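Local coordinates for protein MATE family efflux transporter (Vibrio cholerae, PDB 6IDP) that probably exports drugs and other toxic compounds across the bacterial inner membrane, with a conformational cycle that depends on protons, at residues Thr84-Ala87 against Lys88-Gly91; Ile176-Pro179 against Ile180-Thr184; Ala424-Leu427 against Ala428-Ala432; Ser341-Glu344 against Val345-Leu349. All coordinates share one frame; numbering follows the deposited sequence.

The four contacts are separate local packings in this MATE transporter, three within a helix and one at a helix start. None touches another. Interactions 1 and 2 lie in the N-terminal half of the chain, and interaction 4 lies in the second MatE region. Interactions 1 and 4 are on opposite sides of the chain's centre, with their centres about 54 Å apart. Interactions 2 and 3 are also on opposite sides, about 49 Å between centres. Even the nearest atoms of interactions 1 and 3 are about 21 Å apart. These two both hold monoolein chains against an aromatic ring. In interaction 2 the side chain of the buried Asp178 is about 8 Å from a bound monoolein. Interaction 4 begins a short helix.

Interaction 1 (Thr84-Ala87 against Lys88-Gly91). With OLC ((2R)-2,3-dihydroxypropyl (9Z)-octadec-9-enoate), chain J.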
loop_
_atom_site.group_PDB
_atom_site.type_symbol
_atom_site.label_atom_id
_atom_site.label_comp_id
_atom_site.label_asym_id
_atom_site.label_seq_id
_atom_site.Cartn_x
_atom_site.Cartn_y
_atom_site.Cartn_z
ATOM N N THR A 84 16.760 10.976 -20.811
ATOM C CA THR A 84 17.321 11.469 -19.558
ATOM C C THR A 84 16.730 12.799 -19.095
ATOM O O THR A 84 16.357 12.945 -17.931
ATOM C CB THR A 84 18.845 11.629 -19.678
ATOM O OG1 THR A 84 19.419 10.398 -20.132
ATOM C CG2 THR A 84 19.452 12.010 -18.337
ATOM N N GLU A 85 16.659 13.768 -20.003
ATOM C CA GLU A 85 16.124 15.082 -19.667
ATOM C C GLU A 85 14.644 14.992 -19.307
ATOM O O GLU A 85 14.204 15.541 -18.297
ATOM C CB GLU A 85 16.326 16.059 -20.827
ATOM C CG GLU A 85 15.801 17.462 -20.556
ATOM C CD GLU A 85 16.595 18.194 -19.487
ATOM O OE1 GLU A 85 16.026 19.090 -18.827
ATOM O OE2 GLU A 85 17.791 17.878 -19.311
ATOM N N TYR A 86 13.888 14.283 -20.136
ATOM C CA TYR A 86 12.448 14.172 -19.963
ATOM C C TYR A 86 12.084 13.477 -18.653
ATOM O O TYR A 86 11.117 13.853 -17.992
ATOM C CB TYR A 86 11.840 13.427 -21.155
ATOM C CG TYR A 86 10.370 13.113 -21.019
ATOM C CD1 TYR A 86 9.428 14.127 -20.917
ATOM C CD2 TYR A 86 9.921 11.798 -21.015
ATOM C CE1 TYR A 86 8.080 13.840 -20.798
ATOM C CE2 TYR A 86 8.578 11.500 -20.901
ATOM C CZ TYR A 86 7.661 12.524 -20.791
ATOM O OH TYR A 86 6.323 12.226 -20.676
ATOM N N ALA A 87 12.872 12.475 -18.273
ATOM C CA ALA A 87 12.614 11.727 -17.050
ATOM C C ALA A 87 12.762 12.593 -15.799
ATOM O O ALA A 87 11.957 12.489 -14.872
ATOM C CB ALA A 87 13.538 10.520 -16.966
ATOM N N LYS A 88 13.780 13.447 -15.766
ATOM C CA LYS A 88 13.999 14.278 -14.583
ATOM C C LYS A 88 13.093 15.509 -14.577
ATOM O O LYS A 88 12.831 16.081 -13.524
ATOM C CB LYS A 88 15.469 14.689 -14.469
ATOM C CG LYS A 88 15.952 15.672 -15.508
ATOM C CD LYS A 88 17.375 16.096 -15.188
ATOM C CE LYS A 88 17.882 17.127 -16.173
ATOM N NZ LYS A 88 19.234 17.633 -15.797
ATOM N N GLN A 89 12.616 15.911 -15.751
ATOM C CA GLN A 89 11.585 16.940 -15.827
ATOM C C GLN A 89 10.282 16.400 -15.251
ATOM O O GLN A 89 9.554 17.108 -14.560
ATOM C CB GLN A 89 11.370 17.406 -17.268
ATOM C CG GLN A 89 12.490 18.253 -17.839
ATOM C CD GLN A 89 12.308 18.514 -19.320
ATOM O OE1 GLN A 89 11.801 17.665 -20.052
ATOM N NE2 GLN A 89 12.714 19.694 -19.770
ATOM N N LEU A 90 9.994 15.138 -15.548
ATOM C CA LEU A 90 8.820 14.467 -15.006
ATOM C C LEU A 90 8.901 14.383 -13.489
ATOM O O LEU A 90 7.890 14.507 -12.799
ATOM C CB LEU A 90 8.672 13.060 -15.592
ATOM C CG LEU A 90 8.155 12.928 -17.023
ATOM C CD1 LEU A 90 8.122 11.462 -17.425
ATOM C CD2 LEU A 90 6.776 13.554 -17.156
ATOM N N GLY A 91 10.111 14.165 -12.981
ATOM C CA GLY A 91 10.338 14.081 -11.550
ATOM C C GLY A 91 9.943 15.371 -10.864
ATOM O O GLY A 91 9.289 15.358 -9.819
HETATM C C18 OLC J . 12.065 12.960 -25.745
HETATM C C17 OLC J . 10.575 12.717 -25.858
HETATM C C16 OLC J . 9.919 12.953 -24.514
HETATM C C15 OLC J . 8.444 12.625 -24.605
HETATM C C13 OLC J . 6.792 10.808 -24.882
HETATM C C14 OLC J . 8.265 11.131 -24.760
#
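Tyr86 and Leu90 pack one turn apart in the first turns of helix 84-111, a contact within a single helix. Leu90 CD1 lies over one face of the Tyr86 ring, 3.8 Å from the ring centroid, and makes a CH-pi contact. The closest atoms are Tyr86 CE2 and Leu90 CD1, at 3.5 Å. Tyr86 CG stands opposite its backbone N (chi1 174°), which sends the ring out across the helix; Leu90 leans back under it. The opposite face carries the acyl chain of a monoolein (chain J), whose C16 is 3.5 Å from Tyr86 CG. The ring is thus sandwiched between a leucine methyl and lipid.

This i to i+4 pair sits at the N-terminal end of a helix in the all-helical MATE fold, where Leu90 also packs on Val74 and Ile75 of helix 54-80. The backbone is alpha-helical, though its first bond, Lys88 N to Thr84 O, is weak. Gln89 N bonds to Glu85 O at 3.0 Å, and Leu90 N to Tyr86 O also at 3.0 Å. On another side of the helix, Glu85 bends at chi2, and its OE2 comes 3.2 Å from Lys88 CE. The salt bridge from Glu85 OE2 to Lys88 NZ is long, 3.8 Å. The Gln89 amide is held from outside, since Gln89 NE2 bonds to the backbone oxygen of Gln220.

Interaction 2 (Ile176-Pro179 against Ile180-Thr184); sequences ILDP and IFIFT
A proline kink and a wider pi-type turn mark the end of helix 161-184, where Leu177 packs beside Phe181 and Pro179 bonds to two later amides. Pro179 has no N-H for the preceding turn. Its carbonyl oxygen instead accepts twice, from Phe183 N at 3.0 Å and Thr184 N at 3.3 Å. The first donor sits above the carbonyl plane, 42° out of it; the second lies in that plane. The Thr184 bond spans five residues and makes the pi turn.

Across the kink two i to i+4 bonds persist, Phe181 N to Leu177 O at 3.1 Å and Ile182 N to Asp178 O at 3.0 Å. Leu177 and Phe181 run side by side, Leu177 CD2 to Phe181 CE2 at 4.1 Å, and the edge of the Phe181 ring meets Leu177 O, with its CD2 3.3 Å away. This helix belongs to the first MatE half of the transporter. Asp178 and Ile182 also point the same way, with Ile182 CD1 4.0 Å from Asp178 OD1. The buried Asp178 carboxylate faces helix 5-39, where its OD2 is close to OD1 of Asp35. Phe181 packs edge-to-face with Phe185 and touches Ile194 and Ile198 of helix 189-213.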
loop_
_atom_site.group_PDB
_atom_site.type_symbol
_atom_site.label_atom_id
_atom_site.label_comp_id
_atom_site.label_asym_id
_atom_site.label_seq_id
_atom_site.Cartn_x
_atom_site.Cartn_y
_atom_site.Cartn_z
ATOM N N ILE A 176 10.541 8.063 18.920
ATOM C CA ILE A 176 11.160 8.825 20.001
ATOM C C ILE A 176 10.389 10.106 20.323
ATOM O O ILE A 176 10.182 10.437 21.490
ATOM C CB ILE A 176 12.621 9.194 19.657
ATOM C CG1 ILE A 176 13.465 7.931 19.477
ATOM C CG2 ILE A 176 13.220 10.080 20.737
ATOM C CD1 ILE A 176 14.902 8.211 19.084
ATOM N N LEU A 177 9.965 10.822 19.287
ATOM C CA LEU A 177 9.279 12.099 19.468
ATOM C C LEU A 177 7.843 11.932 19.962
ATOM O O LEU A 177 7.271 12.852 20.548
ATOM C CB LEU A 177 9.286 12.894 18.161
ATOM C CG LEU A 177 10.657 13.380 17.683
ATOM C CD1 LEU A 177 10.556 14.039 16.316
ATOM C CD2 LEU A 177 11.268 14.333 18.697
ATOM N N ASP A 178 7.272 10.754 19.727
ATOM C CA ASP A 178 5.872 10.491 20.050
ATOM C C ASP A 178 5.525 10.746 21.527
ATOM O O ASP A 178 4.661 11.574 21.808
ATOM C CB ASP A 178 5.496 9.053 19.658
ATOM C CG ASP A 178 4.386 8.998 18.625
ATOM O OD1 ASP A 178 4.071 10.050 18.028
ATOM O OD2 ASP A 178 3.834 7.900 18.403
ATOM N N PRO A 179 6.197 10.063 22.477
ATOM C CA PRO A 179 5.744 10.300 23.854
ATOM C C PRO A 179 6.104 11.689 24.381
ATOM O O PRO A 179 5.465 12.170 25.316
ATOM C CB PRO A 179 6.472 9.214 24.648
ATOM C CG PRO A 179 7.729 8.996 23.892
ATOM C CD PRO A 179 7.365 9.160 22.438
ATOM N N ILE A 180 7.112 12.319 23.785
ATOM C CA ILE A 180 7.553 13.640 24.218
ATOM C C ILE A 180 6.505 14.710 23.916
ATOM O O ILE A 180 6.220 15.569 24.750
ATOM C CB ILE A 180 8.889 14.031 23.551
ATOM C CG1 ILE A 180 9.988 13.042 23.943
ATOM C CG2 ILE A 180 9.290 15.449 23.934
ATOM C CD1 ILE A 180 11.345 13.375 23.366
ATOM N N PHE A 181 5.924 14.657 22.723
ATOM C CA PHE A 181 4.917 15.637 22.337
ATOM C C PHE A 181 3.539 15.286 22.891
ATOM O O PHE A 181 2.792 16.170 23.308
ATOM C CB PHE A 181 4.856 15.776 20.816
ATOM C CG PHE A 181 5.941 16.645 20.246
ATOM C CD1 PHE A 181 5.765 18.015 20.150
ATOM C CD2 PHE A 181 7.136 16.095 19.816
ATOM C CE1 PHE A 181 6.763 18.821 19.630
ATOM C CE2 PHE A 181 8.138 16.895 19.295
ATOM C CZ PHE A 181 7.950 18.259 19.204
ATOM N N ILE A 182 3.210 13.999 22.902
ATOM C CA ILE A 182 1.913 13.547 23.398
ATOM C C ILE A 182 1.768 13.751 24.909
ATOM O O ILE A 182 0.751 14.262 25.375
ATOM C CB ILE A 182 1.674 12.060 23.061
ATOM C CG1 ILE A 182 1.550 11.874 21.549
ATOM C CG2 ILE A 182 0.421 11.546 23.752
ATOM C CD1 ILE A 182 1.548 10.425 21.105
ATOM N N PHE A 183 2.793 13.371 25.667
ATOM C CA PHE A 183 2.702 13.373 27.126
ATOM C C PHE A 183 3.503 14.485 27.798
ATOM O O PHE A 183 2.948 15.281 28.555
ATOM C CB PHE A 183 3.154 12.017 27.671
ATOM C CG PHE A 183 2.319 10.868 27.195
ATOM C CD1 PHE A 183 0.937 10.918 27.278
ATOM C CD2 PHE A 183 2.913 9.745 26.648
ATOM C CE1 PHE A 183 0.162 9.861 26.837
ATOM C CE2 PHE A 183 2.144 8.685 26.203
ATOM C CZ PHE A 183 0.768 8.744 26.297
ATOM N N THR A 184 4.805 14.528 27.528
ATOM C CA THR A 184 5.702 15.487 28.170
ATOM C C THR A 184 5.269 16.928 27.890
ATOM O O THR A 184 5.405 17.807 28.745
ATOM C CB THR A 184 7.163 15.277 27.710
ATOM O OG1 THR A 184 7.569 13.933 28.002
ATOM C CG2 THR A 184 8.105 16.246 28.408
#

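Interaction 3 (Ala424-Leu427 against Ala428-Ala432); sequences AAWL and AYQKA. With OLC ((2R)-2,3-dihydroxypropyl (9Z)-octadec-9-enoate), chain G; OLC ((2R)-2,3-dihydroxypropyl (9Z)-octadec-9-enoate), chain I.
The indole of Trp426 lies between the side chain of Gln430 and a lipid chain, with Tyr429 at a slant beside it. Gln430 CG sits over the five-membered ring, 4.1 Å from its centroid, in a CH-pi contact. Beyond CG the amide carries on over the same face. Gln430 OE1 comes 3.4 Å from Trp426 CZ2, and Gln430 NE2 comes 3.4 Å from Trp426 NE1. The last pair are both donors, so this is contact and not a hydrogen bond. The amide plane is turned 30° from the indole, which keeps the two flat groups roughly layered.

Trp426 CG is anti to the backbone N (chi1 169°), which sends the indole outward across the helix surface, where Gln430 leans back over it. The opposite indole face meets a monoolein (chain G), whose C12 is 3.9 Å from Trp426 CE3.

All this lies on the C-terminal part of the helical range 379-435 of the MATE fold, which packs against its own earlier part at Ile385 and Phe393. Successive i to i+4 bonds such as Lys431 N to Leu427 O at 2.9 Å hold its backbone. Tyr429 comes in from another side. Trp426 CZ3 lies at the edge of the Tyr429 ring, near its plane, 3.8 Å from Tyr429 CD2; the pair is oblique, planes at 54°. On its other contacts Tyr429 meets Met369 and Val372 of helix 360-375. A second monoolein (chain I) lies by Leu427, its C16 3.9 Å from Leu427 CB. Ala425 packs inward on Cys366 and Met369.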
loop_
_atom_site.group_PDB
_atom_site.type_symbol
_atom_site.label_atom_id
_atom_site.label_comp_id
_atom_site.label_asym_id
_atom_site.label_seq_id
_atom_site.Cartn_x
_atom_site.Cartn_y
_atom_site.Cartn_z
ATOM N N ALA A 424 -6.757 -16.208 -12.127
ATOM C CA ALA A 424 -7.339 -15.281 -13.090
ATOM C C ALA A 424 -6.373 -14.151 -13.432
ATOM O O ALA A 424 -6.298 -13.711 -14.579
ATOM C CB ALA A 424 -8.641 -14.711 -12.555
ATOM N N ALA A 425 -5.644 -13.679 -12.426
ATOM C CA ALA A 425 -4.705 -12.578 -12.605
ATOM C C ALA A 425 -3.563 -12.983 -13.530
ATOM O O ALA A 425 -3.159 -12.219 -14.406
ATOM C CB ALA A 425 -4.164 -12.121 -11.260
ATOM N N TRP A 426 -3.052 -14.192 -13.325
ATOM C CA TRP A 426 -1.988 -14.733 -14.154
ATOM C C TRP A 426 -2.437 -14.897 -15.608
ATOM O O TRP A 426 -1.662 -14.659 -16.533
ATOM C CB TRP A 426 -1.502 -16.073 -13.591
ATOM C CG TRP A 426 -0.599 -16.810 -14.531
ATOM C CD1 TRP A 426 -0.922 -17.890 -15.298
ATOM C CD2 TRP A 426 0.773 -16.516 -14.809
ATOM N NE1 TRP A 426 0.165 -18.289 -16.035
ATOM C CE2 TRP A 426 1.219 -17.461 -15.753
ATOM C CE3 TRP A 426 1.668 -15.543 -14.351
ATOM C CZ2 TRP A 426 2.523 -17.463 -16.248
ATOM C CZ3 TRP A 426 2.962 -15.547 -14.844
ATOM C CH2 TRP A 426 3.377 -16.499 -15.782
ATOM N N LEU A 427 -3.690 -15.299 -15.799
ATOM C CA LEU A 427 -4.251 -15.462 -17.137
ATOM C C LEU A 427 -4.427 -14.119 -17.840
ATOM O O LEU A 427 -4.185 -13.999 -19.043
ATOM C CB LEU A 427 -5.597 -16.189 -17.072
ATOM C CG LEU A 427 -5.548 -17.661 -16.661
ATOM C CD1 LEU A 427 -6.953 -18.234 -16.533
ATOM C CD2 LEU A 427 -4.729 -18.456 -17.662
ATOM N N ALA A 428 -4.859 -13.117 -17.080
ATOM C CA ALA A 428 -5.058 -11.771 -17.606
ATOM C C ALA A 428 -3.726 -11.142 -18.012
ATOM O O ALA A 428 -3.641 -10.441 -19.020
ATOM C CB ALA A 428 -5.763 -10.900 -16.582
ATOM N N TYR A 429 -2.696 -11.393 -17.209
ATOM C CA TYR A 429 -1.341 -10.952 -17.519
ATOM C C TYR A 429 -0.836 -11.584 -18.810
ATOM O O TYR A 429 -0.205 -10.919 -19.632
ATOM C CB TYR A 429 -0.399 -11.294 -16.364
ATOM C CG TYR A 429 1.077 -11.254 -16.713
ATOM C CD1 TYR A 429 1.674 -10.088 -17.173
ATOM C CD2 TYR A 429 1.877 -12.379 -16.558
ATOM C CE1 TYR A 429 3.023 -10.044 -17.486
ATOM C CE2 TYR A 429 3.227 -12.350 -16.866
ATOM C CZ TYR A 429 3.795 -11.178 -17.330
ATOM O OH TYR A 429 5.136 -11.140 -17.637
ATOM N N GLN A 430 -1.114 -12.872 -18.981
ATOM C CA GLN A 430 -0.680 -13.581 -20.177
ATOM C C GLN A 430 -1.431 -13.096 -21.411
ATOM O O GLN A 430 -0.857 -12.998 -22.494
ATOM C CB GLN A 430 -0.857 -15.088 -20.003
ATOM C CG GLN A 430 0.125 -15.698 -19.026
ATOM C CD GLN A 430 0.420 -17.153 -19.325
ATOM O OE1 GLN A 430 1.575 -17.538 -19.503
ATOM N NE2 GLN A 430 -0.625 -17.972 -19.378
ATOM N N LYS A 431 -2.713 -12.789 -21.242
ATOM C CA LYS A 431 -3.514 -12.267 -22.342
ATOM C C LYS A 431 -3.052 -10.863 -22.718
ATOM O O LYS A 431 -3.060 -10.489 -23.891
ATOM C CB LYS A 431 -4.999 -12.255 -21.979
ATOM C CG LYS A 431 -5.902 -11.907 -23.145
ATOM C CD LYS A 431 -7.328 -11.665 -22.693
ATOM C CE LYS A 431 -8.231 -11.384 -23.881
ATOM N NZ LYS A 431 -9.589 -10.946 -23.454
ATOM N N ALA A 432 -2.649 -10.095 -21.711
ATOM C CA ALA A 432 -2.150 -8.745 -21.924
ATOM C C ALA A 432 -0.871 -8.737 -22.761
ATOM O O ALA A 432 -0.686 -7.861 -23.604
ATOM C CB ALA A 432 -1.907 -8.054 -20.592
HETATM C C18 OLC G . -1.803 -19.842 -7.808
HETATM C C10 OLC G . 5.321 -18.738 -13.027
HETATM C C9 OLC G . 6.373 -19.495 -13.403
HETATM C C17 OLC G . -2.342 -19.260 -9.095
HETATM C C11 OLC G . 3.940 -19.356 -12.973
HETATM C C16 OLC G . -1.282 -18.399 -9.751
HETATM C C12 OLC G . 2.990 -18.471 -12.193
HETATM C C15 OLC G . -0.369 -19.247 -10.611
HETATM C C13 OLC G . 1.657 -19.177 -12.054
HETATM C C14 OLC G . 0.744 -18.372 -11.154
HETATM C C18 OLC I . -10.744 -15.259 -16.386
HETATM C C17 OLC I . -9.954 -13.978 -16.220
HETATM C C11 OLC I . -7.613 -17.098 -21.332
HETATM C C16 OLC I . -8.835 -13.947 -17.237
HETATM C C12 OLC I . -8.601 -16.522 -20.341
HETATM C C15 OLC I . -9.428 -13.878 -18.626
HETATM C C13 OLC I . -8.904 -15.086 -20.714
HETATM C C14 OLC I . -8.353 -14.156 -19.654
#

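Interaction 4 (Ser341-Glu344 against Val345-Leu349); sequences SETE and VSQIL
Glu342 and Val345 meet at the N-terminus of helix 343-355, with Glu342 in the N-cap position. The helix follows a short loop after helix 332-339, in the second MatE half of the transporter. The firm part of the contact is the first turn of backbone. Ser346 N bonds to Glu342 O at 2.9 Å and so starts the helical bonding.

Val345 and Ser346 are the buried residues of the contact. Val345 CG2 lies 3.7 Å from Glu342 CB, and the two side chains cross at an angle. Val345 also packs on Ala264 and Ala268 of helix 263-279, and Ile348 joins it there against Ala268. Ile348 further touches Ile407 and Phe411 of helix 379-435. This inner side is therefore covered by two helices, 263-279 and 379-435.

The outer side is looser. Glu342, Thr343, Glu344 and Gln347 are exposed, and the Glu342 side chain is poorly ordered. The other three touch a neighbouring molecule in the crystal, which may influence how they lie. Gln347 lies across Thr343 with only a light touch, Gln347 NE2 to Thr343 CG2 at 3.6 Å. Glu344, though exposed, also touches Ala264 of helix 263-279.

Ser346 ties its turn back to the preceding one. Its OG lies between N and the carbonyl carbon (chi1 67°), a rotation that turns the hydroxyl back to the chain. Thr343 O takes two donors from the same face of its plane, Gln347 N at 2.8 Å and Ser346 OG at 2.9 Å.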
loop_
_atom_site.group_PDB
_atom_site.type_symbol
_atom_site.label_atom_id
_atom_site.label_comp_id
_atom_site.label_asym_id
_atom_site.label_seq_id
_atom_site.Cartn_x
_atom_site.Cartn_y
_atom_site.Cartn_z
ATOM N N SER A 341 -6.375 -13.564 24.550
ATOM C CA SER A 341 -6.644 -14.382 25.727
ATOM C C SER A 341 -8.119 -14.774 25.833
ATOM O O SER A 341 -8.494 -15.562 26.701
ATOM C CB SER A 341 -6.197 -13.649 26.994
ATOM O OG SER A 341 -6.812 -12.379 27.097
ATOM N N GLU A 342 -8.950 -14.224 24.952
ATOM C CA GLU A 342 -10.351 -14.632 24.868
ATOM C C GLU A 342 -10.478 -15.923 24.064
ATOM O O GLU A 342 -10.202 -15.947 22.860
ATOM C CB GLU A 342 -11.208 -13.536 24.234
ATOM C CG GLU A 342 -11.102 -12.179 24.905
ATOM C CD GLU A 342 -12.071 -11.174 24.315
ATOM O OE1 GLU A 342 -13.273 -11.497 24.219
ATOM O OE2 GLU A 342 -11.632 -10.066 23.938
ATOM N N THR A 343 -10.901 -16.990 24.736
ATOM C CA THR A 343 -10.954 -18.325 24.145
ATOM C C THR A 343 -11.874 -18.408 22.930
ATOM O O THR A 343 -11.535 -19.043 21.928
ATOM C CB THR A 343 -11.413 -19.361 25.184
ATOM O OG1 THR A 343 -10.602 -19.245 26.359
ATOM C CG2 THR A 343 -11.292 -20.777 24.627
ATOM N N GLU A 344 -13.036 -17.769 23.027
ATOM C CA GLU A 344 -13.995 -17.754 21.931
ATOM C C GLU A 344 -13.370 -17.140 20.678
ATOM O O GLU A 344 -13.585 -17.620 19.566
ATOM C CB GLU A 344 -15.253 -16.983 22.328
ATOM C CG GLU A 344 -16.391 -17.089 21.324
ATOM C CD GLU A 344 -17.603 -16.266 21.723
ATOM O OE1 GLU A 344 -17.569 -15.635 22.801
ATOM O OE2 GLU A 344 -18.588 -16.245 20.956
ATOM N N VAL A 345 -12.585 -16.083 20.867
ATOM C CA VAL A 345 -11.920 -15.434 19.750
ATOM C C VAL A 345 -10.778 -16.296 19.218
ATOM O O VAL A 345 -10.626 -16.456 18.006
ATOM C CB VAL A 345 -11.374 -14.047 20.141
ATOM C CG1 VAL A 345 -10.754 -13.365 18.928
ATOM C CG2 VAL A 345 -12.480 -13.187 20.729
ATOM N N SER A 346 -9.988 -16.859 20.127
ATOM C CA SER A 346 -8.820 -17.645 19.738
ATOM C C SER A 346 -9.208 -18.944 19.030
ATOM O O SER A 346 -8.464 -19.436 18.184
ATOM C CB SER A 346 -7.945 -17.952 20.957
ATOM O OG SER A 346 -8.604 -18.816 21.865
ATOM N N GLN A 347 -10.369 -19.494 19.372
ATOM C CA GLN A 347 -10.850 -20.706 18.715
ATOM C C GLN A 347 -11.211 -20.441 17.253
ATOM O O GLN A 347 -10.920 -21.252 16.373
ATOM C CB GLN A 347 -12.056 -21.286 19.456
ATOM C CG GLN A 347 -11.707 -22.046 20.729
ATOM C CD GLN A 347 -12.913 -22.738 21.334
ATOM O OE1 GLN A 347 -14.000 -22.729 20.757
ATOM N NE2 GLN A 347 -12.728 -23.348 22.500
ATOM N N ILE A 348 -11.851 -19.304 17.002
ATOM C CA ILE A 348 -12.234 -18.927 15.646
ATOM C C ILE A 348 -11.007 -18.494 14.846
ATOM O O ILE A 348 -10.894 -18.783 13.654
ATOM C CB ILE A 348 -13.284 -17.796 15.655
ATOM C CG1 ILE A 348 -14.544 -18.254 16.393
ATOM C CG2 ILE A 348 -13.628 -17.370 14.235
ATOM C CD1 ILE A 348 -15.635 -17.197 16.474
ATOM N N LEU A 349 -10.082 -17.812 15.514
ATOM C CA LEU A 349 -8.832 -17.399 14.888
ATOM C C LEU A 349 -7.976 -18.613 14.525
ATOM O O LEU A 349 -7.328 -18.632 13.480
ATOM C CB LEU A 349 -8.059 -16.453 15.811
ATOM C CG LEU A 349 -6.682 -15.983 15.340
ATOM C CD1 LEU A 349 -6.770 -15.257 13.998
ATOM C CD2 LEU A 349 -6.037 -15.097 16.398
#